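Local coordinates for protein 2-keto-3-deoxygluconate kinase (Thermotoga maritima, PDB 2AFB) that probably phosphorylates 2-keto-3-deoxygluconate at the expense of ATP, as a sugar kinase of the pfkB (ribokinase-like) family, at residues Ala77-Leu80 with Arg81-Val85; Val331-Ile334 with Glu335-Glu338. All coordinates share one frame; numbering follows the deposited sequence.

Interaction 1: residues Ala77-Leu80 with Arg81-Val85. With NI (nickel (II) ion), chain C.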
# COMPACT_ATOMS: atom_id res chain seq x y z
N ALA A 77 21.82 1.44 -10.66
CA ALA A 77 22.55 2.57 -11.22
C ALA A 77 21.72 3.86 -11.16
O ALA A 77 22.23 4.95 -10.89
CB ALA A 77 22.90 2.27 -12.66
N GLY A 78 20.43 3.74 -11.42
CA GLY A 78 19.60 4.92 -11.40
C GLY A 78 19.38 5.38 -9.97
O GLY A 78 19.30 6.56 -9.74
N HIS A 79 19.36 4.46 -9.01
CA HIS A 79 19.27 4.80 -7.58
C HIS A 79 20.49 5.56 -7.10
O HIS A 79 20.37 6.57 -6.38
CB HIS A 79 19.05 3.52 -6.78
CG HIS A 79 18.94 3.70 -5.30
ND1 HIS A 79 17.83 4.23 -4.68
CD2 HIS A 79 19.77 3.32 -4.30
CE1 HIS A 79 17.99 4.22 -3.38
NE2 HIS A 79 19.16 3.66 -3.12
N LEU A 80 21.66 5.09 -7.54
CA LEU A 80 22.90 5.79 -7.26
C LEU A 80 22.88 7.21 -7.84
O LEU A 80 23.24 8.19 -7.17
CB LEU A 80 24.09 5.01 -7.82
CG LEU A 80 24.48 3.81 -6.98
CD1 LEU A 80 25.13 2.84 -7.82
CD2 LEU A 80 25.34 4.25 -5.79
N ARG A 81 22.48 7.33 -9.09
CA ARG A 81 22.44 8.67 -9.70
C ARG A 81 21.44 9.63 -9.02
O ARG A 81 21.69 10.81 -8.90
CB ARG A 81 22.13 8.59 -11.21
CG ARG A 81 23.31 8.18 -12.07
CD ARG A 81 22.96 8.35 -13.52
NE ARG A 81 21.79 7.52 -13.88
CZ ARG A 81 21.82 6.28 -14.36
NH1 ARG A 81 22.95 5.61 -14.54
NH2 ARG A 81 20.68 5.69 -14.64
N LYS A 82 20.29 9.11 -8.62
CA LYS A 82 19.30 9.91 -7.97
C LYS A 82 19.92 10.63 -6.74
O LYS A 82 19.63 11.78 -6.47
CB LYS A 82 18.12 9.01 -7.53
CG LYS A 82 17.22 9.70 -6.57
CD LYS A 82 16.14 8.81 -6.02
CE LYS A 82 15.16 9.63 -5.16
NZ LYS A 82 13.94 8.88 -4.71
N PHE A 83 20.74 9.92 -5.99
CA PHE A 83 21.41 10.47 -4.84
C PHE A 83 22.66 11.27 -5.17
O PHE A 83 23.32 11.75 -4.28
CB PHE A 83 21.76 9.38 -3.84
CG PHE A 83 20.61 8.91 -3.03
CD1 PHE A 83 19.61 8.14 -3.59
CD2 PHE A 83 20.53 9.22 -1.65
CE1 PHE A 83 18.53 7.72 -2.84
CE2 PHE A 83 19.46 8.78 -0.89
CZ PHE A 83 18.47 8.01 -1.46
N GLY A 84 22.97 11.41 -6.45
CA GLY A 84 24.07 12.28 -6.88
C GLY A 84 25.37 11.55 -7.16
O GLY A 84 26.36 12.19 -7.50
N VAL A 85 25.37 10.21 -7.01
CA VAL A 85 26.59 9.44 -7.22
C VAL A 85 26.80 9.32 -8.72
O VAL A 85 25.85 9.11 -9.45
CB VAL A 85 26.51 8.04 -6.58
CG1 VAL A 85 27.74 7.21 -6.92
CG2 VAL A 85 26.37 8.17 -5.13
NI NI C . 15.83 4.39 -5.37
O HOH W 1 15.71 5.32 -7.41
O HOH W 2 14.95 2.23 -5.42
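His-79 and Phe-83, one helical turn apart, differ in their first torsion: CG of His-79 stands opposite its backbone N (chi1 180°), whereas CG of Phe-83 stands opposite its carbonyl carbon (chi1 -78°). Both rings project on the same flank of the helix, with CE1 of His-79 3.6 Å from CE1 of Phe-83. Their planes meet at 57°, an oblique pairing, and Phe-329 stacks on the histidine. ND1 of His-79 binds a nickel ion at 2.1 Å, which two waters also ligate. The helix 71-82, the crossover of a beta-alpha-beta unit, ends here in a Schellman motif: Gly-84 has positive phi, its N donates to Arg-81 O at 2.8 Å, and Val-85 N reaches Leu-80 O at 2.9 Å from above the carbonyl plane. Across this turn, CG1 of Val-85 packs on CD2 of Leu-80 at 4.0 Å. Arg-81 bends at chi3 and lays a guanidinium face over Ala-77 O, with NH2 3.5 Å from Gly-78 CA; NH2 donates to Lys-82 O of the second subunit, while Arg-81 O accepts from NE of that subunit's Arg-81. With an alanine here, that Lys-82 O would probably lose its donor and Ala-77 O its cover.

Interaction 2: residues Val331-Ile334 with Glu335-Glu338. With CA (calcium ion), chain G.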
# COMPACT_ATOMS: atom_id res chain seq x y z
N VAL A 331 19.74 10.42 3.56
CA VAL A 331 19.17 11.60 2.93
C VAL A 331 19.40 12.67 3.98
O VAL A 331 18.68 12.71 4.97
CB VAL A 331 17.63 11.42 2.67
CG1 VAL A 331 17.00 12.65 2.14
CG2 VAL A 331 17.37 10.24 1.76
N LEU A 332 20.46 13.47 3.81
CA LEU A 332 20.88 14.42 4.82
C LEU A 332 21.54 15.60 4.14
O LEU A 332 22.15 15.43 3.07
CB LEU A 332 21.90 13.76 5.77
CG LEU A 332 21.33 12.89 6.89
CD1 LEU A 332 22.48 12.36 7.76
CD2 LEU A 332 20.31 13.62 7.70
N SER A 333 21.36 16.78 4.74
CA SER A 333 22.13 17.98 4.42
C SER A 333 23.19 18.24 5.49
O SER A 333 23.07 17.79 6.61
CB SER A 333 21.21 19.21 4.36
OG SER A 333 20.74 19.52 5.65
N ILE A 334 24.20 19.02 5.14
CA ILE A 334 25.24 19.44 6.08
C ILE A 334 24.61 20.13 7.30
O ILE A 334 24.93 19.83 8.47
CB ILE A 334 26.28 20.38 5.37
CG1 ILE A 334 26.94 19.62 4.22
CG2 ILE A 334 27.37 20.86 6.36
CD1 ILE A 334 27.54 20.55 3.17
N GLU A 335 23.65 21.02 7.03
CA GLU A 335 23.01 21.80 8.04
C GLU A 335 22.33 20.93 9.10
O GLU A 335 22.42 21.25 10.27
CB GLU A 335 21.98 22.73 7.41
CG GLU A 335 21.13 23.53 8.45
CD GLU A 335 20.16 24.63 7.85
OE1 GLU A 335 20.01 24.71 6.60
OE2 GLU A 335 19.57 25.44 8.64
N GLU A 336 21.62 19.89 8.67
CA GLU A 336 20.89 18.97 9.56
C GLU A 336 21.82 18.26 10.52
O GLU A 336 21.55 18.17 11.72
CB GLU A 336 20.09 17.93 8.72
CG GLU A 336 18.82 18.58 8.11
CD GLU A 336 18.07 17.72 7.01
OE1 GLU A 336 18.65 16.72 6.51
OE2 GLU A 336 16.91 18.10 6.65
N ILE A 337 22.91 17.74 9.98
CA ILE A 337 23.95 17.10 10.78
C ILE A 337 24.57 18.09 11.78
O ILE A 337 24.71 17.78 12.96
CB ILE A 337 25.05 16.51 9.86
CG1 ILE A 337 24.44 15.55 8.85
CG2 ILE A 337 26.20 15.88 10.69
CD1 ILE A 337 25.39 15.08 7.82
N GLU A 338 24.99 19.26 11.31
CA GLU A 338 25.57 20.25 12.21
C GLU A 338 24.63 20.64 13.33
O GLU A 338 25.08 20.84 14.45
CB GLU A 338 25.95 21.53 11.47
CG GLU A 338 27.20 21.37 10.62
CD GLU A 338 27.55 22.63 9.82
OE1 GLU A 338 26.67 23.54 9.67
OE2 GLU A 338 28.72 22.69 9.33
CA CA G . 28.18 24.80 8.01
O HOH W 3 18.92 21.51 5.80
O HOH W 4 28.00 27.66 8.24
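OG of Ser-333 is gripped from two directions: Glu-336 N donates to it at 3.2 Å with an N-H...O angle of 160°, and a water lies 2.7 Å from the same OG. That water also gives a weak bond to OE1 of Glu-335. The hydroxyl can meet the helix end because chi1 of 69° sets OG between the backbone N and the carbonyl carbon. In return, Ser-333 N donates to OE1 of Glu-336 at 3.2 Å; the approach is nearly straight at the hydrogen but rises 47° out of the carboxylate plane. OE2 of Glu-336 forms a salt bridge with Arg-32 of the third subunit, so this carboxylate serves the helix start and the subunit interface together. Beside the cap, CD1 of Leu-332 meets CG1 of Ile-337 at 3.9 Å, the two side chains crossing at about a right angle, with helix 308-322 packed against both. One residue further on, Glu-338 N bonds to Ile-334 O at 2.9 Å, and the two side chains run alongside each other, CG2 of Ile-334 lying 3.7 Å from OE2 of Glu-338. Both oxygens of that carboxylate bind the calcium ion, OE2 at 2.5 Å, and His-8 and a water join them. The reciprocal serine-glutamate bonds define a capping box at the N-terminus of helix 334-341.

Interactions 1 and 2 treat opposite helix ends: 77-85 closes helix 71-82 at its C-terminus, whereas 331-338 opens helix 334-341. The first is mostly buried and relies on backbone bonds, a glycine with positive phi and ring packing; the second is only partly buried and adds side-chain bonds of a serine and a glutamate to the backbone ones. Each carries a metal ion, nickel on a histidine nitrogen in one and calcium on a carboxylate in the other. Their centres are about 19 Å apart, yet they touch where CE2 of Phe-83 packs on CG2 of Val-331 at 3.7 Å. Phe-34 of the third subunit touches both, meeting Lys-82 and Phe-83 in one and Val-331 in the other.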